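Local coordinates for protein 1-deoxy-D-xylulose 5-phosphate reductoisomerase (PDB 1R0K) that catalyses the NADPH-dependent rearrangement and reduction of 1-deoxy-D-xylulose 5-phosphate to 2-C-methyl-D-erythritol 4-phosphate, a step of isoprenoid biosynthesis that requires a divalent metal cation, at residues I349-Y357 against A375-L386. Numbering follows the deposited sequence.
Sequences IVEKTLDHY and ARIQAAALMESL
Thr-353 sits as a knob in the hole formed by Ala-375, Gln-378, Ala-379 and Leu-382. Its OG1 lies 3.5 Å from Ala-379 CB, while CG2 points to Ala-375 O. Leu-382 CD1 reaches across to Thr-353, a tight 3.5 Å from its CA, and also touches Lys-352 CB. Further along, Ile-349 CD1 presses against the Met-383 backbone, 3.4 Å from its CA, and meets Leu-386 CD1 at 4.1 Å. This single knob-in-hole joins two helices of the C-terminal helical domain, whose axes approach to 9.2 Å with their directions 123° apart. Toward Ala-375, the Gln-378 amide meets the His-356 ring edge nearly perpendicular to it, NE2 being 3.6 Å from ND1 without a hydrogen bond, and Tyr-357 CD2 packs on Ala-375 CB. Thr-353 OG1 lies beside its own backbone N and opposite the carbonyl carbon (chi1 -53°), which lets it turn back to Ile-349 O, a 2.8 Å bond from above the carbonyl plane; Thr-353 N bonds this oxygen from the opposite face. A valine here would probably leave Ile-349 O without its hydroxyl donor and the side chain without the bond that fixes its rotation. Helix 321-337 flanks the pair, meeting Val-350 through Met-325 and Ala-375 through Ala-327.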
ATOM      1  N   ILE B 349     -11.573  -9.808  35.119  1.00 16.16           N
ATOM      2  CA  ILE B 349     -10.909  -9.006  36.138  1.00 15.44           C
ATOM      3  C   ILE B 349     -10.631  -7.621  35.567  1.00 15.39           C
ATOM      4  O   ILE B 349     -10.809  -6.611  36.252  1.00 15.47           O
ATOM      5  CB  ILE B 349      -9.568  -9.641  36.584  1.00 16.51           C
ATOM      6  CG1 ILE B 349      -9.824 -10.973  37.303  1.00 17.13           C
ATOM      7  CG2 ILE B 349      -8.810  -8.682  37.492  1.00 16.19           C
ATOM      8  CD1 ILE B 349     -10.664 -10.862  38.546  1.00 21.10           C
ATOM      9  N   VAL B 350     -10.197  -7.570  34.310  1.00 14.20           N
ATOM     10  CA  VAL B 350      -9.908  -6.283  33.689  1.00 15.08           C
ATOM     11  C   VAL B 350     -11.180  -5.443  33.651  1.00 15.70           C
ATOM     12  O   VAL B 350     -11.166  -4.270  34.023  1.00 16.45           O
ATOM     13  CB  VAL B 350      -9.344  -6.456  32.257  1.00 13.04           C
ATOM     14  CG1 VAL B 350      -9.224  -5.102  31.572  1.00 11.75           C
ATOM     15  CG2 VAL B 350      -7.971  -7.121  32.324  1.00 12.65           C
ATOM     16  N   GLU B 351     -12.279  -6.053  33.225  1.00 17.42           N
ATOM     17  CA  GLU B 351     -13.560  -5.355  33.146  1.00 20.15           C
ATOM     18  C   GLU B 351     -13.985  -4.816  34.512  1.00 20.06           C
ATOM     19  O   GLU B 351     -14.370  -3.649  34.636  1.00 21.57           O
ATOM     20  CB  GLU B 351     -14.644  -6.296  32.619  1.00 20.94           C
ATOM     21  CG  GLU B 351     -15.891  -5.577  32.130  1.00 25.53           C
ATOM     22  CD  GLU B 351     -17.040  -6.523  31.837  1.00 29.07           C
ATOM     23  OE1 GLU B 351     -16.783  -7.646  31.355  1.00 30.49           O
ATOM     24  OE2 GLU B 351     -18.204  -6.138  32.078  1.00 31.22           O
ATOM     25  N   LYS B 352     -13.931  -5.672  35.530  1.00 20.63           N
ATOM     26  CA  LYS B 352     -14.313  -5.278  36.886  1.00 20.79           C
ATOM     27  C   LYS B 352     -13.478  -4.104  37.378  1.00 19.82           C
ATOM     28  O   LYS B 352     -14.006  -3.157  37.962  1.00 18.29           O
ATOM     29  CB  LYS B 352     -14.156  -6.453  37.854  1.00 22.81           C
ATOM     30  CG  LYS B 352     -15.219  -7.532  37.706  1.00 26.91           C
ATOM     31  CD  LYS B 352     -14.997  -8.660  38.704  1.00 28.44           C
ATOM     32  CE  LYS B 352     -16.062  -9.739  38.589  1.00 30.96           C
ATOM     33  NZ  LYS B 352     -17.431  -9.214  38.878  1.00 33.72           N
ATOM     34  N   THR B 353     -12.170  -4.169  37.143  1.00 18.57           N
ATOM     35  CA  THR B 353     -11.279  -3.096  37.565  1.00 17.71           C
ATOM     36  C   THR B 353     -11.654  -1.787  36.858  1.00 17.80           C
ATOM     37  O   THR B 353     -11.713  -0.732  37.487  1.00 19.04           O
ATOM     38  CB  THR B 353      -9.807  -3.446  37.260  1.00 16.10           C
ATOM     39  OG1 THR B 353      -9.499  -4.721  37.832  1.00 14.42           O
ATOM     40  CG2 THR B 353      -8.870  -2.398  37.859  1.00 13.46           C
ATOM     41  N   LEU B 354     -11.923  -1.862  35.560  1.00 19.47           N
ATOM     42  CA  LEU B 354     -12.294  -0.679  34.791  1.00 21.88           C
ATOM     43  C   LEU B 354     -13.561  -0.023  35.322  1.00 25.07           C
ATOM     44  O   LEU B 354     -13.729   1.192  35.206  1.00 25.67           O
ATOM     45  CB  LEU B 354     -12.495  -1.034  33.317  1.00 21.08           C
ATOM     46  CG  LEU B 354     -11.234  -1.223  32.470  1.00 19.88           C
ATOM     47  CD1 LEU B 354     -11.612  -1.789  31.113  1.00 19.01           C
ATOM     48  CD2 LEU B 354     -10.513   0.116  32.317  1.00 20.50           C
ATOM     49  N   ASP B 355     -14.455  -0.821  35.899  1.00 26.32           N
ATOM     50  CA  ASP B 355     -15.691  -0.276  36.443  1.00 29.26           C
ATOM     51  C   ASP B 355     -15.504   0.297  37.844  1.00 29.38           C
ATOM     52  O   ASP B 355     -16.099   1.315  38.187  1.00 29.80           O
ATOM     53  CB  ASP B 355     -16.788  -1.345  36.499  1.00 30.78           C
ATOM     54  CG  ASP B 355     -17.266  -1.769  35.125  1.00 33.30           C
ATOM     55  OD1 ASP B 355     -17.356  -0.906  34.228  1.00 35.81           O
ATOM     56  OD2 ASP B 355     -17.572  -2.965  34.951  1.00 35.41           O
ATOM     57  N   HIS B 356     -14.663  -0.351  38.641  1.00 29.31           N
ATOM     58  CA  HIS B 356     -14.435   0.060  40.024  1.00 29.13           C
ATOM     59  C   HIS B 356     -13.452   1.213  40.244  1.00 27.27           C
ATOM     60  O   HIS B 356     -13.649   2.036  41.140  1.00 25.45           O
ATOM     61  CB  HIS B 356     -13.988  -1.165  40.834  1.00 32.82           C
ATOM     62  CG  HIS B 356     -13.877  -0.918  42.307  1.00 37.47           C
ATOM     63  ND1 HIS B 356     -12.885  -0.134  42.860  1.00 40.66           N
ATOM     64  CD2 HIS B 356     -14.625  -1.364  43.343  1.00 39.48           C
ATOM     65  CE1 HIS B 356     -13.029  -0.109  44.173  1.00 39.94           C
ATOM     66  NE2 HIS B 356     -14.078  -0.847  44.492  1.00 40.38           N
ATOM     67  N   TYR B 357     -12.397   1.273  39.438  1.00 23.37           N
ATOM     68  CA  TYR B 357     -11.390   2.317  39.589  1.00 21.52           C
ATOM     69  C   TYR B 357     -11.391   3.257  38.392  1.00 21.83           C
ATOM     70  O   TYR B 357     -10.964   2.894  37.298  1.00 20.43           O
ATOM     71  CB  TYR B 357     -10.008   1.681  39.763  1.00 18.54           C
ATOM     72  CG  TYR B 357      -8.886   2.682  39.914  1.00 17.91           C
ATOM     73  CD1 TYR B 357      -8.922   3.658  40.911  1.00 17.84           C
ATOM     74  CD2 TYR B 357      -7.783   2.654  39.059  1.00 15.62           C
ATOM     75  CE1 TYR B 357      -7.883   4.585  41.048  1.00 16.83           C
ATOM     76  CE2 TYR B 357      -6.743   3.567  39.193  1.00 16.75           C
ATOM     77  CZ  TYR B 357      -6.800   4.529  40.188  1.00 16.33           C
ATOM     78  OH  TYR B 357      -5.764   5.422  40.325  1.00 18.38           O
ATOM     79  N   ALA B 375      -4.266   0.821  39.937  1.00 12.25           N
ATOM     80  CA  ALA B 375      -5.034  -0.139  39.142  1.00 12.75           C
ATOM     81  C   ALA B 375      -4.581  -1.562  39.459  1.00 13.16           C
ATOM     82  O   ALA B 375      -5.403  -2.467  39.589  1.00 13.64           O
ATOM     83  CB  ALA B 375      -4.859   0.148  37.656  1.00 10.72           C
ATOM     84  N   ARG B 376      -3.268  -1.753  39.571  1.00 13.25           N
ATOM     85  CA  ARG B 376      -2.692  -3.056  39.893  1.00 13.62           C
ATOM     86  C   ARG B 376      -3.185  -3.561  41.246  1.00 14.80           C
ATOM     87  O   ARG B 376      -3.520  -4.735  41.403  1.00 13.56           O
ATOM     88  CB  ARG B 376      -1.162  -2.970  39.924  1.00 15.02           C
ATOM     89  CG  ARG B 376      -0.501  -2.961  38.557  1.00 15.03           C
ATOM     90  CD  ARG B 376       0.966  -2.551  38.646  1.00 17.90           C
ATOM     91  NE  ARG B 376       1.649  -2.734  37.369  1.00 20.14           N
ATOM     92  CZ  ARG B 376       2.124  -3.900  36.936  1.00 22.55           C
ATOM     93  NH1 ARG B 376       2.000  -4.989  37.689  1.00 21.24           N
ATOM     94  NH2 ARG B 376       2.702  -3.986  35.745  1.00 18.99           N
ATOM     95  N   ILE B 377      -3.212  -2.673  42.232  1.00 14.54           N
ATOM     96  CA  ILE B 377      -3.662  -3.047  43.563  1.00 14.77           C
ATOM     97  C   ILE B 377      -5.155  -3.378  43.567  1.00 15.30           C
ATOM     98  O   ILE B 377      -5.577  -4.357  44.178  1.00 16.30           O
ATOM     99  CB  ILE B 377      -3.364  -1.917  44.566  1.00 14.42           C
ATOM    100  CG1 ILE B 377      -1.851  -1.805  44.761  1.00 15.88           C
ATOM    101  CG2 ILE B 377      -4.068  -2.183  45.891  1.00 15.96           C
ATOM    102  CD1 ILE B 377      -1.427  -0.650  45.633  1.00 17.86           C
ATOM    103  N   GLN B 378      -5.949  -2.567  42.877  1.00 17.28           N
ATOM    104  CA  GLN B 378      -7.395  -2.781  42.795  1.00 17.65           C
ATOM    105  C   GLN B 378      -7.727  -4.078  42.051  1.00 18.73           C
ATOM    106  O   GLN B 378      -8.628  -4.822  42.446  1.00 17.23           O
ATOM    107  CB  GLN B 378      -8.047  -1.605  42.076  1.00 19.22           C
ATOM    108  CG  GLN B 378      -7.860  -0.280  42.779  1.00 24.24           C
ATOM    109  CD  GLN B 378      -8.954  -0.007  43.775  1.00 29.84           C
ATOM    110  OE1 GLN B 378      -9.231  -0.828  44.659  1.00 31.91           O
ATOM    111  NE2 GLN B 378      -9.597   1.149  43.641  1.00 31.99           N
ATOM    112  N   ALA B 379      -7.002  -4.338  40.968  1.00 16.82           N
ATOM    113  CA  ALA B 379      -7.217  -5.545  40.184  1.00 17.03           C
ATOM    114  C   ALA B 379      -6.919  -6.769  41.043  1.00 17.32           C
ATOM    115  O   ALA B 379      -7.692  -7.732  41.059  1.00 18.87           O
ATOM    116  CB  ALA B 379      -6.317  -5.536  38.943  1.00 16.19           C
ATOM    117  N   ALA B 380      -5.797  -6.725  41.758  1.00 16.38           N
ATOM    118  CA  ALA B 380      -5.394  -7.831  42.621  1.00 18.04           C
ATOM    119  C   ALA B 380      -6.462  -8.105  43.674  1.00 20.04           C
ATOM    120  O   ALA B 380      -6.778  -9.262  43.962  1.00 21.34           O
ATOM    121  CB  ALA B 380      -4.063  -7.516  43.299  1.00 18.72           C
ATOM    122  N   ALA B 381      -7.012  -7.037  44.247  1.00 20.20           N
ATOM    123  CA  ALA B 381      -8.045  -7.165  45.268  1.00 21.84           C
ATOM    124  C   ALA B 381      -9.263  -7.852  44.670  1.00 24.40           C
ATOM    125  O   ALA B 381      -9.856  -8.726  45.297  1.00 25.53           O
ATOM    126  CB  ALA B 381      -8.430  -5.793  45.805  1.00 19.98           C
ATOM    127  N   LEU B 382      -9.628  -7.451  43.454  1.00 25.20           N
ATOM    128  CA  LEU B 382     -10.775  -8.027  42.756  1.00 27.41           C
ATOM    129  C   LEU B 382     -10.499  -9.470  42.338  1.00 30.96           C
ATOM    130  O   LEU B 382     -11.376 -10.332  42.421  1.00 31.23           O
ATOM    131  CB  LEU B 382     -11.108  -7.191  41.518  1.00 25.12           C
ATOM    132  CG  LEU B 382     -11.636  -5.779  41.788  1.00 25.20           C
ATOM    133  CD1 LEU B 382     -11.567  -4.936  40.525  1.00 22.35           C
ATOM    134  CD2 LEU B 382     -13.067  -5.867  42.304  1.00 26.15           C
ATOM    135  N   MET B 383      -9.271  -9.718  41.894  1.00 34.04           N
ATOM    136  CA  MET B 383      -8.846 -11.040  41.447  1.00 38.31           C
ATOM    137  C   MET B 383      -8.959 -12.079  42.560  1.00 41.66           C
ATOM    138  O   MET B 383      -9.327 -13.228  42.309  1.00 42.28           O
ATOM    139  CB  MET B 383      -7.405 -10.956  40.919  1.00 38.01           C
ATOM    140  CG  MET B 383      -6.815 -12.258  40.403  1.00 37.64           C
ATOM    141  SD  MET B 383      -6.083 -13.261  41.722  1.00 39.81           S
ATOM    142  CE  MET B 383      -4.420 -12.574  41.797  1.00 39.46           C
ATOM    143  N   GLU B 384      -8.658 -11.672  43.790  1.00 44.85           N
ATOM    144  CA  GLU B 384      -8.737 -12.581  44.929  1.00 48.21           C
ATOM    145  C   GLU B 384     -10.162 -12.730  45.446  1.00 49.39           C
ATOM    146  O   GLU B 384     -10.542 -13.794  45.933  1.00 49.34           O
ATOM    147  CB  GLU B 384      -7.826 -12.100  46.058  1.00 50.33           C
ATOM    148  CG  GLU B 384      -6.349 -12.309  45.777  1.00 54.34           C
ATOM    149  CD  GLU B 384      -5.472 -11.862  46.925  1.00 56.84           C
ATOM    150  OE1 GLU B 384      -5.715 -12.307  48.068  1.00 58.05           O
ATOM    151  OE2 GLU B 384      -4.535 -11.069  46.682  1.00 58.26           O
ATOM    152  N   SER B 385     -10.942 -11.658  45.349  1.00 51.03           N
ATOM    153  CA  SER B 385     -12.330 -11.683  45.790  1.00 53.09           C
ATOM    154  C   SER B 385     -13.104 -12.682  44.944  1.00 54.25           C
ATOM    155  O   SER B 385     -14.069 -13.292  45.405  1.00 54.43           O
ATOM    156  CB  SER B 385     -12.962 -10.299  45.639  1.00 53.07           C
ATOM    157  OG  SER B 385     -14.348 -10.348  45.929  1.00 54.75           O
ATOM    158  N   LEU B 386     -12.669 -12.824  43.695  1.00 55.47           N
ATOM    159  CA  LEU B 386     -13.282 -13.737  42.738  1.00 57.35           C
ATOM    160  C   LEU B 386     -12.891 -15.180  43.041  1.00 58.32           C
ATOM    161  O   LEU B 386     -11.896 -15.649  42.442  1.00 59.20           O
ATOM    162  CB  LEU B 386     -12.858 -13.364  41.312  1.00 56.46           C
ATOM    163  CG  LEU B 386     -13.259 -14.293  40.162  1.00 56.16           C
ATOM    164  CD1 LEU B 386     -13.829 -13.468  39.024  1.00 56.61           C
ATOM    165  CD2 LEU B 386     -12.049 -15.091  39.690  1.00 56.67           C
TER